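Side-chain contacts in beta-microseminoprotein (Homo sapiens, PDB 3IX0), which is a secreted, homodimeric protein of seminal plasma that interacts with PI16 and probably binds immunoglobulin: residues R66-K69 with K74-V77; D62-I67 with K85-S90. One frame throughout, in Å; residues are numbered along the deposited sequence.

How the contacts relate
Contacts 1 and 2 illustrate how a small, disulfide-rich protein pairs two strands by their backbones and ties the following loop to the first by a disulfide. Both start from strand 64-69 and share Arg66 and Ile67, and their centres lie about 9 Å apart on the same side of the chain's centre. Contact 1 pairs this strand with 74-79, close by in sequence. Contact 2 comes from the beginning of the strand and reaches farther along the chain, to the loop leading toward strand 91-93. Val77 joins the two: its O probably accepts a hydrogen bond from Cys87 N, and its CG2 packs on Val89. Hairpin and following loop thus become one unit.

Contact 1 (R66-K69 with K74-V77); sequences RIFK and KYIV
Phe68 and Tyr75, a non-hydrogen-bonded pair of an antiparallel hairpin, show how aromatic side chains can share one face of a two-stranded sheet. They form a tilted edge-to-face stack: Phe68 CD1 stands 4.0 Å above the Tyr75 ring, over its centre, with the planes at 53°. The two first torsions produce this geometry. Phe68 CG lies opposite the backbone N (chi1 -179°), and CD1 also comes 3.5 Å from Lys74 O, obliquely to the ring. Tyr75 CG instead sits beside its own N (chi1 -76°), and the ring leans across the other strand. There CE2 meets Phe68 CB at 3.8 Å, while Arg66 CG approaches the same CE2 obliquely at 3.9 Å.

On the other face, Ile76 CG1 packs against Ile67 CB at 4.0 Å. Ile67 and Ile76 exchange two backbone hydrogen bonds; nearer the turn, Lys69 N to Lys74 O is short at 2.7 Å and its return bond is weak. The extended Arg66 chain carries NH1 to Pro56 O. Beneath the aromatic face lie strand 55-58, where Thr55 and Pro56 touch Tyr75, and Val53 of the preceding loop, which touches both aromatic side chains.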
ATOM      1  N   ARG B  66       4.009   5.168 -20.453  1.00 12.81           N
ATOM      2  CA  ARG B  66       4.850   4.781 -19.325  1.00 12.95           C
ATOM      3  C   ARG B  66       5.621   3.508 -19.654  1.00 17.99           C
ATOM      4  O   ARG B  66       5.109   2.590 -20.297  1.00 16.38           O
ATOM      5  CB  ARG B  66       4.019   4.598 -18.050  1.00 12.73           C
ATOM      6  CG  ARG B  66       3.106   3.364 -18.044  1.00 19.85           C
ATOM      7  CD  ARG B  66       2.064   3.474 -16.943  1.00 21.59           C
ATOM      8  NE  ARG B  66       1.163   2.326 -16.920  1.00 35.69           N
ATOM      9  CZ  ARG B  66      -0.081   2.352 -16.445  1.00 46.18           C
ATOM     10  NH1 ARG B  66      -0.592   3.475 -15.950  1.00 37.34           N
ATOM     11  NH2 ARG B  66      -0.821   1.250 -16.469  1.00 50.08           N
ATOM     12  N   ILE B  67       6.873   3.460 -19.229  1.00 10.93           N
ATOM     13  CA  ILE B  67       7.700   2.308 -19.508  1.00 15.22           C
ATOM     14  C   ILE B  67       8.349   1.874 -18.187  1.00 24.03           C
ATOM     15  O   ILE B  67       8.948   2.683 -17.474  1.00 25.29           O
ATOM     16  CB  ILE B  67       8.776   2.636 -20.565  1.00  5.28           C
ATOM     17  CG1 ILE B  67       8.140   3.185 -21.843  1.00 10.89           C
ATOM     18  CG2 ILE B  67       9.630   1.407 -20.837  1.00  7.63           C
ATOM     19  CD1 ILE B  67       9.172   3.648 -22.894  1.00  8.53           C
ATOM     20  N   PHE B  68       8.214   0.598 -17.862  1.00 18.27           N
ATOM     21  CA  PHE B  68       8.697   0.069 -16.599  1.00 18.69           C
ATOM     22  C   PHE B  68      10.175  -0.258 -16.699  1.00 22.19           C
ATOM     23  O   PHE B  68      10.590  -0.887 -17.653  1.00 23.09           O
ATOM     24  CB  PHE B  68       7.927  -1.212 -16.242  1.00 17.65           C
ATOM     25  CG  PHE B  68       8.339  -1.814 -14.926  1.00 25.17           C
ATOM     26  CD1 PHE B  68       8.331  -1.051 -13.772  1.00 19.41           C
ATOM     27  CD2 PHE B  68       8.736  -3.141 -14.846  1.00 23.64           C
ATOM     28  CE1 PHE B  68       8.718  -1.595 -12.562  1.00 21.16           C
ATOM     29  CE2 PHE B  68       9.113  -3.685 -13.640  1.00 24.57           C
ATOM     30  CZ  PHE B  68       9.109  -2.909 -12.496  1.00 23.18           C
ATOM     31  N   LYS B  69      10.962   0.163 -15.715  1.00 17.88           N
ATOM     32  CA  LYS B  69      12.377  -0.208 -15.655  1.00 19.59           C
ATOM     33  C   LYS B  69      12.601  -1.114 -14.448  1.00 21.90           C
ATOM     34  O   LYS B  69      12.780  -0.632 -13.328  1.00 20.42           O
ATOM     35  CB  LYS B  69      13.252   1.040 -15.520  1.00 29.47           C
ATOM     36  CG  LYS B  69      12.949   2.147 -16.516  1.00 34.73           C
ATOM     37  CD  LYS B  69      13.936   2.136 -17.672  1.00 43.78           C
ATOM     38  CE  LYS B  69      13.306   1.592 -18.947  1.00 46.70           C
ATOM     39  NZ  LYS B  69      13.992   2.123 -20.160  1.00 43.50           N
ATOM     40  N   LYS B  74      11.085   1.147 -11.114  1.00 12.20           N
ATOM     41  CA  LYS B  74      10.320   2.369 -11.352  1.00 16.97           C
ATOM     42  C   LYS B  74       9.859   2.518 -12.797  1.00 17.65           C
ATOM     43  O   LYS B  74      10.319   1.809 -13.691  1.00 26.12           O
ATOM     44  CB  LYS B  74      11.155   3.598 -10.970  1.00 19.93           C
ATOM     45  CG  LYS B  74      12.401   3.795 -11.851  1.00 28.39           C
ATOM     46  CD  LYS B  74      12.903   5.236 -11.818  1.00 29.48           C
ATOM     47  CE  LYS B  74      14.013   5.450 -12.844  1.00 38.60           C
ATOM     48  NZ  LYS B  74      14.629   6.803 -12.738  1.00 41.84           N
ATOM     49  N   TYR B  75       8.964   3.471 -13.015  1.00 19.37           N
ATOM     50  CA  TYR B  75       8.535   3.841 -14.358  1.00 23.17           C
ATOM     51  C   TYR B  75       9.181   5.135 -14.808  1.00 19.18           C
ATOM     52  O   TYR B  75       9.456   6.009 -14.008  1.00 20.95           O
ATOM     53  CB  TYR B  75       7.040   4.094 -14.388  1.00 18.89           C
ATOM     54  CG  TYR B  75       6.200   2.866 -14.372  1.00 22.24           C
ATOM     55  CD1 TYR B  75       5.727   2.339 -13.169  1.00 13.39           C
ATOM     56  CD2 TYR B  75       5.851   2.236 -15.554  1.00 18.43           C
ATOM     57  CE1 TYR B  75       4.930   1.207 -13.150  1.00 11.04           C
ATOM     58  CE2 TYR B  75       5.047   1.094 -15.550  1.00 13.63           C
ATOM     59  CZ  TYR B  75       4.599   0.590 -14.351  1.00 15.35           C
ATOM     60  OH  TYR B  75       3.820  -0.530 -14.355  1.00 18.89           O
ATOM     61  N   ILE B  76       9.388   5.254 -16.108  1.00 13.72           N
ATOM     62  CA  ILE B  76       9.591   6.550 -16.714  1.00 20.87           C
ATOM     63  C   ILE B  76       8.354   6.833 -17.561  1.00 22.90           C
ATOM     64  O   ILE B  76       7.615   5.914 -17.923  1.00 21.06           O
ATOM     65  CB  ILE B  76      10.873   6.595 -17.565  1.00 19.16           C
ATOM     66  CG1 ILE B  76      10.858   5.512 -18.646  1.00 19.64           C
ATOM     67  CG2 ILE B  76      12.100   6.434 -16.671  1.00 24.62           C
ATOM     68  CD1 ILE B  76      11.815   5.795 -19.803  1.00 17.22           C
ATOM     69  N   VAL B  77       8.106   8.104 -17.833  1.00 15.46           N
ATOM     70  CA  VAL B  77       6.965   8.503 -18.649  1.00 13.63           C
ATOM     71  C   VAL B  77       7.465   9.449 -19.720  1.00 17.67           C
ATOM     72  O   VAL B  77       7.992  10.520 -19.416  1.00 18.26           O
ATOM     73  CB  VAL B  77       5.881   9.199 -17.843  1.00 17.89           C
ATOM     74  CG1 VAL B  77       4.715   9.540 -18.744  1.00 13.83           C
ATOM     75  CG2 VAL B  77       5.435   8.301 -16.661  1.00 22.10           C
TER

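Contact 2 (D62-I67 with K85-S90); sequences DNCQRI and KTCSVS
Cys64 and Cys87 meet with no flat side chain between them: neither a ring face nor an amide edge takes part, and the whole contact is one disulfide. Its planes are instead the two halves of the bridge, CB-SG-SG seen from either cysteine, and these stand almost perpendicular. The torsion about the sulfur-sulfur bond is -93°, close to the preferred value for a disulfide and of left-handed sense. At this twist the lone pairs of the two sulfurs avoid one another, and the bridge carries little torsional strain about its central bond.

The two cysteines adopt nearly the same first torsion, -57° at Cys64 and -59° at Cys87, each SG lying beside its own backbone N and opposite the carbonyl carbon. Both CB atoms point toward the other segment, and the sulfurs join at an SG-SG distance of 2.0 Å. Cys64 CB and Cys87 CB end up 3.8 Å apart. The backbones stay well separated, with 6.5 Å between Cys64 CA and Cys87 CA, a rather stretched span for a disulfide. The crosslink therefore ties the segments at a single point, without the backbone pairing that joins neighbouring strands.

Cys64 is buried, with Tyr59 of the loop before it against its side chain, whereas Cys87 remains partly exposed. The bridge sits at the start of strand 64-69 and joins it to the loop that follows strand 74-79. That latter strand pairs with 64-69 through residues such as Ile76 and Val78, while Val77 and Glu79 make backbone hydrogen bonds with Cys87 and Lys85. The loop is thus fastened to strand 74-79 by its backbone and to strand 64-69 by sulfur, just before the chain continues to strand 91-93.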
ATOM      1  N   ASP B  62      -2.397  10.229 -24.755  1.00 26.30           N
ATOM      2  CA  ASP B  62      -2.328  10.341 -26.207  1.00 30.37           C
ATOM      3  C   ASP B  62      -0.897  10.435 -26.691  1.00 20.98           C
ATOM      4  O   ASP B  62      -0.482   9.689 -27.562  1.00 26.58           O
ATOM      5  CB  ASP B  62      -3.094  11.567 -26.687  1.00 39.06           C
ATOM      6  CG  ASP B  62      -4.543  11.507 -26.314  1.00 49.13           C
ATOM      7  OD1 ASP B  62      -5.173  10.447 -26.555  1.00 46.10           O
ATOM      8  OD2 ASP B  62      -5.040  12.509 -25.760  1.00 60.40           O
ATOM      9  N   ASN B  63      -0.142  11.355 -26.113  1.00 17.32           N
ATOM     10  CA  ASN B  63       1.193  11.641 -26.610  1.00 21.95           C
ATOM     11  C   ASN B  63       2.342  10.989 -25.825  1.00 25.70           C
ATOM     12  O   ASN B  63       3.481  10.988 -26.285  1.00 22.84           O
ATOM     13  CB  ASN B  63       1.377  13.152 -26.687  1.00 20.42           C
ATOM     14  CG  ASN B  63       0.365  13.805 -27.598  1.00 26.75           C
ATOM     15  OD1 ASN B  63       0.303  13.493 -28.787  1.00 30.94           O
ATOM     16  ND2 ASN B  63      -0.443  14.715 -27.048  1.00 29.38           N
ATOM     17  N   CYS B  64       2.023  10.410 -24.666  1.00 18.72           N
ATOM     18  CA  CYS B  64       3.029   9.876 -23.760  1.00 19.75           C
ATOM     19  C   CYS B  64       2.711   8.448 -23.349  1.00 20.45           C
ATOM     20  O   CYS B  64       1.562   8.037 -23.331  1.00 23.36           O
ATOM     21  CB  CYS B  64       3.119  10.732 -22.488  1.00 20.71           C
ATOM     22  SG  CYS B  64       3.464  12.477 -22.746  1.00 24.13           S
ATOM     23  N   GLN B  65       3.737   7.700 -22.982  1.00 16.80           N
ATOM     24  CA  GLN B  65       3.543   6.349 -22.529  1.00 16.08           C
ATOM     25  C   GLN B  65       4.401   6.126 -21.284  1.00 21.00           C
ATOM     26  O   GLN B  65       5.411   6.805 -21.086  1.00 19.74           O
ATOM     27  CB  GLN B  65       3.937   5.344 -23.632  1.00  7.55           C
ATOM     28  CG  GLN B  65       5.423   5.309 -23.928  1.00 13.16           C
ATOM     29  CD  GLN B  65       5.788   4.416 -25.125  1.00 20.25           C
ATOM     30  OE1 GLN B  65       5.145   3.403 -25.387  1.00 21.76           O
ATOM     31  NE2 GLN B  65       6.842   4.791 -25.834  1.00 11.02           N
ATOM     32  N   ARG B  66       4.009   5.168 -20.453  1.00 12.81           N
ATOM     33  CA  ARG B  66       4.850   4.781 -19.325  1.00 12.95           C
ATOM     34  C   ARG B  66       5.621   3.508 -19.654  1.00 17.99           C
ATOM     35  O   ARG B  66       5.109   2.590 -20.297  1.00 16.38           O
ATOM     36  CB  ARG B  66       4.019   4.598 -18.050  1.00 12.73           C
ATOM     37  CG  ARG B  66       3.106   3.364 -18.044  1.00 19.85           C
ATOM     38  CD  ARG B  66       2.064   3.474 -16.943  1.00 21.59           C
ATOM     39  NE  ARG B  66       1.163   2.326 -16.920  1.00 35.69           N
ATOM     40  CZ  ARG B  66      -0.081   2.352 -16.445  1.00 46.18           C
ATOM     41  NH1 ARG B  66      -0.592   3.475 -15.950  1.00 37.34           N
ATOM     42  NH2 ARG B  66      -0.821   1.250 -16.469  1.00 50.08           N
ATOM     43  N   ILE B  67       6.873   3.460 -19.229  1.00 10.93           N
ATOM     44  CA  ILE B  67       7.700   2.308 -19.508  1.00 15.22           C
ATOM     45  C   ILE B  67       8.349   1.874 -18.187  1.00 24.03           C
ATOM     46  O   ILE B  67       8.948   2.683 -17.474  1.00 25.29           O
ATOM     47  CB  ILE B  67       8.776   2.636 -20.565  1.00  5.28           C
ATOM     48  CG1 ILE B  67       8.140   3.185 -21.843  1.00 10.89           C
ATOM     49  CG2 ILE B  67       9.630   1.407 -20.837  1.00  7.63           C
ATOM     50  CD1 ILE B  67       9.172   3.648 -22.894  1.00  8.53           C
ATOM     51  N   LYS B  85      12.326  11.958 -24.704  1.00 26.07           N
ATOM     52  CA  LYS B  85      11.682  13.148 -24.170  1.00 18.99           C
ATOM     53  C   LYS B  85      10.745  12.751 -23.060  1.00 23.37           C
ATOM     54  O   LYS B  85       9.951  11.829 -23.228  1.00 23.99           O
ATOM     55  CB  LYS B  85      10.902  13.900 -25.247  1.00 18.42           C
ATOM     56  CG  LYS B  85      11.694  14.219 -26.522  1.00 27.59           C
ATOM     57  CD  LYS B  85      13.015  14.900 -26.230  1.00 32.71           C
ATOM     58  CE  LYS B  85      13.608  15.476 -27.531  1.00 37.01           C
ATOM     59  NZ  LYS B  85      15.084  15.639 -27.481  1.00 36.63           N
ATOM     60  N   THR B  86      10.842  13.454 -21.930  1.00 31.10           N
ATOM     61  CA  THR B  86      10.040  13.154 -20.738  1.00 28.55           C
ATOM     62  C   THR B  86       8.756  13.960 -20.699  1.00 29.85           C
ATOM     63  O   THR B  86       8.731  15.101 -21.115  1.00 39.60           O
ATOM     64  CB  THR B  86      10.823  13.447 -19.452  1.00 26.67           C
ATOM     65  OG1 THR B  86      12.069  12.749 -19.492  1.00 30.07           O
ATOM     66  CG2 THR B  86      10.040  12.987 -18.235  1.00 25.93           C
ATOM     67  N   CYS B  87       7.686  13.352 -20.209  1.00 32.11           N
ATOM     68  CA  CYS B  87       6.418  14.056 -20.038  1.00 22.21           C
ATOM     69  C   CYS B  87       6.218  14.390 -18.568  1.00 25.42           C
ATOM     70  O   CYS B  87       6.927  13.861 -17.712  1.00 28.08           O
ATOM     71  CB  CYS B  87       5.264  13.195 -20.541  1.00 18.45           C
ATOM     72  SG  CYS B  87       5.433  12.735 -22.306  1.00 23.86           S
ATOM     73  N   SER B  88       5.270  15.274 -18.274  1.00 25.50           N
ATOM     74  CA  SER B  88       4.958  15.569 -16.888  1.00 33.51           C
ATOM     75  C   SER B  88       3.839  14.657 -16.382  1.00 26.61           C
ATOM     76  O   SER B  88       2.906  14.329 -17.117  1.00 28.15           O
ATOM     77  CB  SER B  88       4.608  17.052 -16.694  1.00 43.63           C
ATOM     78  OG  SER B  88       3.281  17.325 -17.107  1.00 48.53           O
ATOM     79  N   VAL B  89       3.964  14.241 -15.126  1.00 24.63           N
ATOM     80  CA  VAL B  89       3.005  13.347 -14.489  1.00 24.47           C
ATOM     81  C   VAL B  89       2.299  14.082 -13.366  1.00 19.68           C
ATOM     82  O   VAL B  89       2.925  14.513 -12.408  1.00 21.83           O
ATOM     83  CB  VAL B  89       3.678  12.107 -13.850  1.00 20.95           C
ATOM     84  CG1 VAL B  89       2.624  11.262 -13.022  1.00 11.71           C
ATOM     85  CG2 VAL B  89       4.376  11.269 -14.894  1.00 18.26           C
ATOM     86  N   SER B  90       0.989  14.179 -13.464  1.00 15.26           N
ATOM     87  CA  SER B  90       0.224  14.874 -12.454  1.00 25.27           C
ATOM     88  C   SER B  90      -0.217  13.967 -11.291  1.00 34.54           C
ATOM     89  O   SER B  90      -0.577  14.465 -10.218  1.00 34.59           O
ATOM     90  CB  SER B  90      -0.987  15.535 -13.103  1.00 20.89           C
ATOM     91  OG  SER B  90      -1.729  14.580 -13.834  1.00 30.41           O
TER